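Local coordinates for protein cellobiose 2-epimerase (Ruminococcus albus, PDB 3VW5) that catalyses the reversible epimerization of cellobiose to 4-O-beta-D-glucopyranosyl-D-mannose, acting on the unmodified sugar, at residues C84-Y89 / T105-Y110; D141-T146 / Y150-A155; N277-A282 / L326-S331. The protein carries 2 engineered substitutions. All coordinates share one frame; numbering follows the deposited sequence.

Interaction 1. Residues C84-Y89 / T105-Y110; sequences CIDYEY and TMKHTY
Asp86 and Lys107 form a buried salt bridge between the loop after helix 67-84 and the end of strand 102-108. The two side chains cross at about a right angle. Asp86 can be followed outward from its backbone. Asp86 CB lies 3.8 Å from Lys107 CE, so the lysine reaches it with its last methylene as well as its charge. CG stands anti to the backbone N (chi1 -171°), and this carries the carboxylate to the lysine tip. The two oxygens then divide the work. Asp86 OD2 accepts from Lys107 NZ at 2.9 Å, with the ammonium 41° out of the carboxylate plane. OD2 also forms a salt bridge with Arg158. Asp86 OD1 turns back to its own loop and accepts from Tyr89 N at 3.0 Å, an Asx motif that fixes the turn 86-89. That bond is nearly straight, at 176°. Tyr89 CB packs 3.7 Å from Lys107 NZ, while its ring leads away. The lysine chain is bent at chi2 and chi4, and its NZ also donates to the carbonyl oxygens of Gly90 and Arg158. With an alanine in place of Asp86, Lys107 and Arg158 would probably lose their shared counter-charge, and the turn at 86-89 its side-chain tie to Tyr89 N. The chemistry is that of a small buried charge network: one carboxylate is set between two cations, and carbonyl oxygens take up the remaining ammonium bonds.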
loop_
_atom_site.group_PDB
_atom_site.type_symbol
_atom_site.label_atom_id
_atom_site.label_comp_id
_atom_site.label_asym_id
_atom_site.label_seq_id
_atom_site.Cartn_x
_atom_site.Cartn_y
_atom_site.Cartn_z
ATOM N N CYS A 84 0.068 -18.083 7.949
ATOM C CA CYS A 84 -0.882 -17.127 7.398
ATOM C C CYS A 84 -1.549 -17.604 6.120
ATOM O O CYS A 84 -2.533 -17.024 5.666
ATOM C CB CYS A 84 -0.198 -15.769 7.194
ATOM S SG CYS A 84 0.290 -15.001 8.771
ATOM N N ILE A 85 -1.013 -18.679 5.559
ATOM C CA ILE A 85 -1.483 -19.202 4.294
ATOM C C ILE A 85 -2.451 -20.361 4.522
ATOM O O ILE A 85 -2.180 -21.265 5.319
ATOM C CB ILE A 85 -0.284 -19.617 3.425
ATOM C CG1 ILE A 85 0.349 -18.363 2.821
ATOM C CG2 ILE A 85 -0.701 -20.587 2.354
ATOM C CD1 ILE A 85 1.632 -18.586 2.085
ATOM N N ASP A 86 -3.602 -20.305 3.855
ATOM C CA ASP A 86 -4.555 -21.399 3.896
ATOM C C ASP A 86 -4.219 -22.345 2.747
ATOM O O ASP A 86 -4.620 -22.123 1.612
ATOM C CB ASP A 86 -5.990 -20.885 3.775
ATOM C CG ASP A 86 -7.024 -21.974 4.023
ATOM O OD1 ASP A 86 -6.650 -23.167 3.973
ATOM O OD2 ASP A 86 -8.212 -21.644 4.260
ATOM N N TYR A 87 -3.467 -23.398 3.052
ATOM C CA TYR A 87 -2.987 -24.306 2.026
ATOM C C TYR A 87 -4.115 -25.168 1.514
ATOM O O TYR A 87 -4.125 -25.564 0.346
ATOM C CB TYR A 87 -1.833 -25.160 2.556
ATOM C CG TYR A 87 -0.548 -24.370 2.690
ATOM C CD1 TYR A 87 0.173 -23.983 1.560
ATOM C CD2 TYR A 87 -0.064 -23.998 3.942
ATOM C CE1 TYR A 87 1.345 -23.258 1.675
ATOM C CE2 TYR A 87 1.107 -23.260 4.070
ATOM C CZ TYR A 87 1.809 -22.895 2.939
ATOM O OH TYR A 87 2.976 -22.165 3.067
ATOM N N GLU A 88 -5.078 -25.420 2.392
ATOM C CA GLU A 88 -6.221 -26.261 2.078
ATOM C C GLU A 88 -7.251 -25.591 1.136
ATOM O O GLU A 88 -7.619 -26.155 0.109
ATOM C CB GLU A 88 -6.869 -26.732 3.373
ATOM C CG GLU A 88 -8.133 -27.534 3.161
ATOM C CD GLU A 88 -8.769 -27.977 4.471
ATOM O OE1 GLU A 88 -8.162 -27.707 5.548
ATOM O OE2 GLU A 88 -9.876 -28.592 4.423
ATOM N N TYR A 89 -7.701 -24.383 1.461
ATOM C CA TYR A 89 -8.672 -23.699 0.606
ATOM C C TYR A 89 -8.014 -22.689 -0.322
ATOM O O TYR A 89 -8.596 -22.305 -1.328
ATOM C CB TYR A 89 -9.754 -22.992 1.432
ATOM C CG TYR A 89 -10.725 -23.912 2.160
ATOM C CD1 TYR A 89 -11.862 -24.405 1.519
ATOM C CD2 TYR A 89 -10.516 -24.275 3.489
ATOM C CE1 TYR A 89 -12.762 -25.238 2.173
ATOM C CE2 TYR A 89 -11.402 -25.112 4.150
ATOM C CZ TYR A 89 -12.527 -25.593 3.486
ATOM O OH TYR A 89 -13.427 -26.427 4.138
ATOM N N THR A 105 -10.584 -15.938 9.691
ATOM C CA THR A 105 -10.215 -16.716 8.513
ATOM C C THR A 105 -10.856 -16.235 7.221
ATOM O O THR A 105 -10.766 -16.910 6.200
ATOM C CB THR A 105 -10.556 -18.192 8.701
ATOM O OG1 THR A 105 -11.917 -18.308 9.127
ATOM C CG2 THR A 105 -9.637 -18.816 9.752
ATOM N N MET A 106 -11.511 -15.078 7.286
ATOM C CA MET A 106 -12.097 -14.398 6.134
ATOM C C MET A 106 -11.053 -14.189 5.023
ATOM O O MET A 106 -9.903 -13.809 5.290
ATOM C CB MET A 106 -12.668 -13.050 6.612
ATOM C CG MET A 106 -13.110 -12.067 5.528
ATOM S SD MET A 106 -11.871 -10.810 5.149
ATOM C CE MET A 106 -12.454 -9.398 6.098
ATOM N N LYS A 107 -11.445 -14.443 3.779
ATOM C CA LYS A 107 -10.541 -14.261 2.642
ATOM C C LYS A 107 -10.838 -12.947 1.951
ATOM O O LYS A 107 -11.989 -12.646 1.643
ATOM C CB LYS A 107 -10.682 -15.407 1.634
ATOM C CG LYS A 107 -10.442 -16.791 2.209
ATOM C CD LYS A 107 -8.978 -16.995 2.581
ATOM C CE LYS A 107 -8.747 -18.335 3.290
ATOM N NZ LYS A 107 -8.818 -19.501 2.358
ATOM N N HIS A 108 -9.797 -12.164 1.703
ATOM C CA HIS A 108 -9.963 -10.881 1.042
ATOM C C HIS A 108 -8.974 -10.682 -0.105
ATOM O O HIS A 108 -7.754 -10.688 0.082
ATOM C CB HIS A 108 -9.854 -9.733 2.050
ATOM C CG HIS A 108 -10.718 -8.561 1.712
ATOM N ND1 HIS A 108 -10.562 -7.828 0.546
ATOM C CD2 HIS A 108 -11.761 -7.997 2.374
ATOM C CE1 HIS A 108 -11.465 -6.866 0.512
ATOM N NE2 HIS A 108 -12.204 -6.942 1.610
ATOM N N THR A 109 -9.520 -10.512 -1.300
ATOM C CA THR A 109 -8.721 -10.253 -2.482
ATOM C C THR A 109 -7.581 -9.263 -2.213
ATOM O O THR A 109 -6.438 -9.463 -2.626
ATOM C CB THR A 109 -9.610 -9.712 -3.590
ATOM O OG1 THR A 109 -10.582 -10.705 -3.902
ATOM C CG2 THR A 109 -8.818 -9.403 -4.836
ATOM N N TYR A 110 -7.913 -8.186 -1.524
ATOM C CA TYR A 110 -6.967 -7.123 -1.216
ATOM C C TYR A 110 -5.809 -7.629 -0.344
ATOM O O TYR A 110 -4.639 -7.305 -0.583
ATOM C CB TYR A 110 -7.761 -6.022 -0.529
ATOM C CG TYR A 110 -6.979 -4.885 0.017
ATOM C CD1 TYR A 110 -6.795 -3.744 -0.734
ATOM C CD2 TYR A 110 -6.468 -4.921 1.312
ATOM C CE1 TYR A 110 -6.096 -2.666 -0.232
ATOM C CE2 TYR A 110 -5.757 -3.851 1.831
ATOM C CZ TYR A 110 -5.576 -2.718 1.053
ATOM O OH TYR A 110 -4.889 -1.627 1.546
#

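Interaction 2. Residues D141-T146 / Y150-A155; sequences DIEKNT and YGYREA
Tyr152 lies against the end of helix 129-145, touching Ile142, Glu143 and Thr146. The chain leaves this helix of the (alpha/alpha)6 barrel, makes a short antiparallel hairpin of strands 147-148 and 151-156, and so comes back beside the helix end. Two hydrogen bonds close the contact. Tyr152 OH donates to Glu143 OE2 at 2.6 Å, using the syn lone pair of the carboxylate. The carboxylate and ring planes stand 69° apart. Arg153 N donates to Thr146 O at 2.8 Å, nearly straight at 171°. Tyr152 CA also makes a CA-H...O contact with Thr146 O, 3.4 Å away. Between these bonds the ring is held by packing. Ile142 CG2 meets it obliquely, 3.8 Å from Tyr152 CE1, and Thr146 OG1 lies in the ring plane at its CD1 edge.

The next shell sets these groups in place. Glu143 bends at chi2 (-67°), which swings its carboxylate round to the phenol; its OE1 is paired with Arg204, and its OE2 is also bonded to Tyr189 OH. Gln208 NE2 bonds to Tyr152 OH, so helices 179-196 and 199-216 are drawn into the same polar cluster. Leu185 and Phe207 pack on the tyrosine side chain. Thr146 is fixed from the helix side: Thr146 OG1 donates to Ile142 O at 2.6 Å, while its backbone N reaches that oxygen from the opposite face of the carbonyl plane.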
loop_
_atom_site.group_PDB
_atom_site.type_symbol
_atom_site.label_atom_id
_atom_site.label_comp_id
_atom_site.label_asym_id
_atom_site.label_seq_id
_atom_site.Cartn_x
_atom_site.Cartn_y
_atom_site.Cartn_z
ATOM N N ASP A 141 -4.844 -18.837 -6.686
ATOM C CA ASP A 141 -5.991 -18.801 -5.792
ATOM C C ASP A 141 -6.887 -17.601 -6.058
ATOM O O ASP A 141 -8.102 -17.711 -5.961
ATOM C CB ASP A 141 -5.554 -18.806 -4.321
ATOM C CG ASP A 141 -4.940 -20.126 -3.900
ATOM O OD1 ASP A 141 -5.017 -21.085 -4.710
ATOM O OD2 ASP A 141 -4.394 -20.208 -2.768
ATOM N N ILE A 142 -6.296 -16.454 -6.376
ATOM C CA ILE A 142 -7.092 -15.254 -6.612
ATOM C C ILE A 142 -7.898 -15.428 -7.887
ATOM O O ILE A 142 -9.098 -15.130 -7.933
ATOM C CB ILE A 142 -6.219 -13.966 -6.703
ATOM C CG1 ILE A 142 -5.812 -13.486 -5.311
ATOM C CG2 ILE A 142 -6.965 -12.834 -7.391
ATOM C CD1 ILE A 142 -4.796 -12.357 -5.354
ATOM N N GLU A 143 -7.235 -15.929 -8.920
ATOM C CA GLU A 143 -7.875 -16.089 -10.216
ATOM C C GLU A 143 -8.935 -17.201 -10.210
ATOM O O GLU A 143 -9.953 -17.090 -10.881
ATOM C CB GLU A 143 -6.838 -16.306 -11.308
ATOM C CG GLU A 143 -5.797 -15.195 -11.419
ATOM C CD GLU A 143 -6.368 -13.863 -11.877
ATOM O OE1 GLU A 143 -6.988 -13.799 -12.963
ATOM O OE2 GLU A 143 -6.184 -12.864 -11.149
ATOM N N LYS A 144 -8.709 -18.251 -9.431
ATOM C CA LYS A 144 -9.678 -19.333 -9.320
ATOM C C LYS A 144 -10.955 -18.898 -8.591
ATOM O O LYS A 144 -12.070 -19.114 -9.075
ATOM C CB LYS A 144 -9.055 -20.510 -8.564
ATOM C CG LYS A 144 -9.797 -21.837 -8.721
ATOM C CD LYS A 144 -10.010 -22.111 -10.200
ATOM C CE LYS A 144 -9.894 -23.593 -10.543
ATOM N NZ LYS A 144 -11.151 -24.332 -10.227
ATOM N N ASN A 145 -10.789 -18.285 -7.425
ATOM C CA ASN A 145 -11.906 -18.108 -6.511
ATOM C C ASN A 145 -12.547 -16.725 -6.437
ATOM O O ASN A 145 -13.672 -16.605 -5.943
ATOM C CB ASN A 145 -11.523 -18.591 -5.102
ATOM C CG ASN A 145 -11.047 -20.036 -5.100
ATOM O OD1 ASN A 145 -11.849 -20.960 -5.205
ATOM N ND2 ASN A 145 -9.737 -20.235 -5.008
ATOM N N THR A 146 -11.861 -15.688 -6.914
ATOM C CA THR A 146 -12.356 -14.318 -6.704
ATOM C C THR A 146 -12.749 -13.629 -7.994
ATOM O O THR A 146 -13.365 -12.578 -7.973
ATOM C CB THR A 146 -11.330 -13.420 -5.982
ATOM O OG1 THR A 146 -10.270 -13.050 -6.880
ATOM C CG2 THR A 146 -10.751 -14.130 -4.770
ATOM N N TYR A 150 -17.585 -10.068 -14.403
ATOM C CA TYR A 150 -17.513 -8.617 -14.491
ATOM C C TYR A 150 -16.459 -8.090 -13.523
ATOM O O TYR A 150 -16.575 -6.978 -13.017
ATOM C CB TYR A 150 -18.890 -7.986 -14.222
ATOM C CG TYR A 150 -19.092 -6.584 -14.790
ATOM C CD1 TYR A 150 -18.065 -5.911 -15.453
ATOM C CD2 TYR A 150 -20.321 -5.931 -14.656
ATOM C CE1 TYR A 150 -18.253 -4.634 -15.964
ATOM C CE2 TYR A 150 -20.517 -4.654 -15.164
ATOM C CZ TYR A 150 -19.477 -4.011 -15.818
ATOM O OH TYR A 150 -19.674 -2.743 -16.327
ATOM N N GLY A 151 -15.433 -8.899 -13.274
ATOM C CA GLY A 151 -14.297 -8.484 -12.472
ATOM C C GLY A 151 -14.130 -9.223 -11.154
ATOM O O GLY A 151 -14.881 -10.139 -10.832
ATOM N N TYR A 152 -13.137 -8.807 -10.378
ATOM C CA TYR A 152 -12.849 -9.433 -9.099
ATOM C C TYR A 152 -13.879 -9.082 -8.031
ATOM O O TYR A 152 -14.308 -7.931 -7.929
ATOM C CB TYR A 152 -11.449 -9.017 -8.621
ATOM C CG TYR A 152 -10.341 -9.459 -9.546
ATOM C CD1 TYR A 152 -9.762 -10.724 -9.413
ATOM C CD2 TYR A 152 -9.884 -8.631 -10.567
ATOM C CE1 TYR A 152 -8.758 -11.148 -10.270
ATOM C CE2 TYR A 152 -8.868 -9.050 -11.431
ATOM C CZ TYR A 152 -8.317 -10.310 -11.271
ATOM O OH TYR A 152 -7.319 -10.742 -12.102
ATOM N N ARG A 153 -14.269 -10.075 -7.233
ATOM C CA ARG A 153 -15.028 -9.840 -6.006
ATOM C C ARG A 153 -14.082 -9.843 -4.813
ATOM O O ARG A 153 -13.020 -10.445 -4.869
ATOM C CB ARG A 153 -16.109 -10.898 -5.842
ATOM C CG ARG A 153 -17.236 -10.711 -6.811
ATOM C CD ARG A 153 -18.345 -11.677 -6.532
ATOM N NE ARG A 153 -19.437 -11.499 -7.482
ATOM C CZ ARG A 153 -20.569 -12.195 -7.450
ATOM N NH1 ARG A 153 -20.759 -13.114 -6.502
ATOM N NH2 ARG A 153 -21.513 -11.968 -8.356
ATOM N N GLU A 154 -14.473 -9.197 -3.721
ATOM C CA GLU A 154 -13.494 -8.816 -2.697
ATOM C C GLU A 154 -13.490 -9.538 -1.342
ATOM O O GLU A 154 -12.428 -9.718 -0.755
ATOM C CB GLU A 154 -13.546 -7.303 -2.499
ATOM C CG GLU A 154 -13.451 -6.583 -3.830
ATOM C CD GLU A 154 -13.046 -5.140 -3.697
ATOM O OE1 GLU A 154 -12.866 -4.485 -4.754
ATOM O OE2 GLU A 154 -12.904 -4.659 -2.543
ATOM N N ALA A 155 -14.646 -9.958 -0.847
ATOM C CA ALA A 155 -14.699 -10.507 0.502
ATOM C C ALA A 155 -15.430 -11.839 0.589
ATOM O O ALA A 155 -16.541 -11.977 0.095
ATOM C CB ALA A 155 -15.319 -9.490 1.474
#

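Interaction 3. Residues N277-A282 / L326-S331; sequences NIQDIA and LESAKS
The extended side chain of Gln279 on helix 261-281 reaches toward Ser328 on helix 323-340, and the serine points back at it. The CA atoms of Gln279 and Ser328 are 7.6 Å apart, the closest such pair of the two segments. The glutamine does most of the reaching. Its first torsion is trans (chi1 -178°) and the chain stays extended to CD, which brings the amide up to the short serine. Gln279 CG lies 3.7 Å from Ser328 OG. Ser328 turns OG beside its own backbone N, anti to the carbonyl carbon. There OG is hydrogen-bonded to Lys324 O, one turn earlier in the same helix.

The fold is an (alpha/alpha)6 barrel, and these two helices stand next to each other in its outer layer. Helix 303-318 lies between them in the chain and backs the contact: its Phe313 touches both Gln279 and Ser328. Gln279 also touches Lys324 and Phe325 near the start of helix 323-340. At the end of segment 326-331, Ser331 OG is hydrogen-bonded to Gly286 O, in the turn between strands 283-284 and 287-293 that follow helix 261-281.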
loop_
_atom_site.group_PDB
_atom_site.type_symbol
_atom_site.label_atom_id
_atom_site.label_comp_id
_atom_site.label_asym_id
_atom_site.label_seq_id
_atom_site.Cartn_x
_atom_site.Cartn_y
_atom_site.Cartn_z
ATOM N N ASN A 277 -4.695 17.462 -11.173
ATOM C CA ASN A 277 -5.928 17.649 -10.421
ATOM C C ASN A 277 -5.702 17.631 -8.911
ATOM O O ASN A 277 -6.148 18.534 -8.211
ATOM C CB ASN A 277 -6.977 16.616 -10.798
ATOM C CG ASN A 277 -8.369 17.052 -10.393
ATOM O OD1 ASN A 277 -8.795 18.162 -10.718
ATOM N ND2 ASN A 277 -9.079 16.196 -9.661
ATOM N N ILE A 278 -4.999 16.611 -8.418
ATOM C CA ILE A 278 -4.734 16.463 -6.990
ATOM C C ILE A 278 -3.932 17.636 -6.422
ATOM O O ILE A 278 -4.228 18.140 -5.332
ATOM C CB ILE A 278 -4.032 15.119 -6.688
ATOM C CG1 ILE A 278 -5.038 13.990 -6.872
ATOM C CG2 ILE A 278 -3.504 15.090 -5.251
ATOM C CD1 ILE A 278 -6.240 14.133 -5.955
ATOM N N GLN A 279 -2.924 18.065 -7.172
ATOM C CA GLN A 279 -2.109 19.211 -6.788
ATOM C C GLN A 279 -2.931 20.502 -6.663
ATOM O O GLN A 279 -2.686 21.319 -5.768
ATOM C CB GLN A 279 -0.964 19.393 -7.786
ATOM C CG GLN A 279 -0.029 20.526 -7.456
ATOM C CD GLN A 279 1.062 20.673 -8.477
ATOM O OE1 GLN A 279 2.246 20.628 -8.143
ATOM N NE2 GLN A 279 0.674 20.839 -9.744
ATOM N N ASP A 280 -3.916 20.678 -7.537
ATOM C CA ASP A 280 -4.742 21.881 -7.513
ATOM C C ASP A 280 -5.812 21.847 -6.412
ATOM O O ASP A 280 -6.164 22.881 -5.831
ATOM C CB ASP A 280 -5.381 22.118 -8.894
ATOM C CG ASP A 280 -6.345 23.317 -8.909
ATOM O OD1 ASP A 280 -7.380 23.247 -9.630
ATOM O OD2 ASP A 280 -6.075 24.329 -8.196
ATOM N N ILE A 281 -6.288 20.646 -6.113
ATOM C CA ILE A 281 -7.548 20.428 -5.412
ATOM C C ILE A 281 -7.372 19.948 -3.981
ATOM O O ILE A 281 -8.216 20.181 -3.122
ATOM C CB ILE A 281 -8.379 19.394 -6.211
ATOM C CG1 ILE A 281 -9.183 20.128 -7.272
ATOM C CG2 ILE A 281 -9.257 18.512 -5.320
ATOM C CD1 ILE A 281 -9.395 21.573 -6.896
ATOM N N ALA A 282 -6.258 19.279 -3.730
ATOM C CA ALA A 282 -6.062 18.582 -2.477
ATOM C C ALA A 282 -4.860 19.106 -1.692
ATOM O O ALA A 282 -4.738 18.847 -0.486
ATOM C CB ALA A 282 -5.924 17.107 -2.735
ATOM N N LEU A 326 7.702 19.171 -8.107
ATOM C CA LEU A 326 8.855 19.054 -7.223
ATOM C C LEU A 326 8.694 19.882 -5.949
ATOM O O LEU A 326 8.916 19.389 -4.844
ATOM C CB LEU A 326 10.094 19.520 -7.964
ATOM C CG LEU A 326 11.279 18.591 -7.793
ATOM C CD1 LEU A 326 10.807 17.236 -7.284
ATOM C CD2 LEU A 326 11.998 18.461 -9.118
ATOM N N GLU A 327 8.329 21.151 -6.111
ATOM C CA GLU A 327 8.064 22.011 -4.967
ATOM C C GLU A 327 6.979 21.422 -4.072
ATOM O O GLU A 327 7.123 21.393 -2.848
ATOM C CB GLU A 327 7.688 23.427 -5.413
ATOM C CG GLU A 327 8.881 24.394 -5.464
ATOM C CD GLU A 327 9.239 24.839 -6.882
ATOM O OE1 GLU A 327 10.348 24.465 -7.350
ATOM O OE2 GLU A 327 8.426 25.570 -7.522
ATOM N N SER A 328 5.903 20.926 -4.675
ATOM C CA SER A 328 4.845 20.288 -3.893
ATOM C C SER A 328 5.395 19.116 -3.073
ATOM O O SER A 328 5.102 18.989 -1.881
ATOM C CB SER A 328 3.714 19.811 -4.798
ATOM O OG SER A 328 3.082 20.905 -5.425
ATOM N N ALA A 329 6.192 18.267 -3.721
ATOM C CA ALA A 329 6.861 17.167 -3.037
ATOM C C ALA A 329 7.578 17.675 -1.793
ATOM O O ALA A 329 7.361 17.154 -0.690
ATOM C CB ALA A 329 7.847 16.481 -3.967
ATOM N N LYS A 330 8.412 18.704 -1.970
ATOM C CA LYS A 330 9.184 19.274 -0.859
ATOM C C LYS A 330 8.246 19.768 0.238
ATOM O O LYS A 330 8.481 19.569 1.432
ATOM C CB LYS A 330 10.066 20.440 -1.329
ATOM C CG LYS A 330 11.339 20.613 -0.502
ATOM C CD LYS A 330 11.894 22.035 -0.559
ATOM C CE LYS A 330 13.281 22.147 0.099
ATOM N NZ LYS A 330 13.260 22.233 1.609
ATOM N N SER A 331 7.180 20.424 -0.192
ATOM C CA SER A 331 6.222 20.998 0.715
ATOM C C SER A 331 5.628 19.894 1.594
ATOM O O SER A 331 5.604 20.008 2.824
ATOM C CB SER A 331 5.148 21.717 -0.100
ATOM O OG SER A 331 4.283 22.462 0.731
#

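Overall arrangement
Interaction 1 comes first along the chain. It closes the loop after helix 67-84 back onto strand 102-108, round the strand pair 95-96 and 102-108. Helix 109-126 and helix 129-145 follow, and interaction 2 then closes a much shorter turn. The three contacts run in series; none nests in or crosses another. Interactions 1 and 2 adjoin: strands 102-108 and 151-156 are neighbours in one antiparallel sheet, and Thr109 OG1 lies 2.6 Å from Arg153 O, a probable hydrogen bond. Interaction 3 spans a longer stretch, joining helix 261-281 to helix 323-340 on the opposite side of the barrel; its centre is about 38 Å from that of interaction 1.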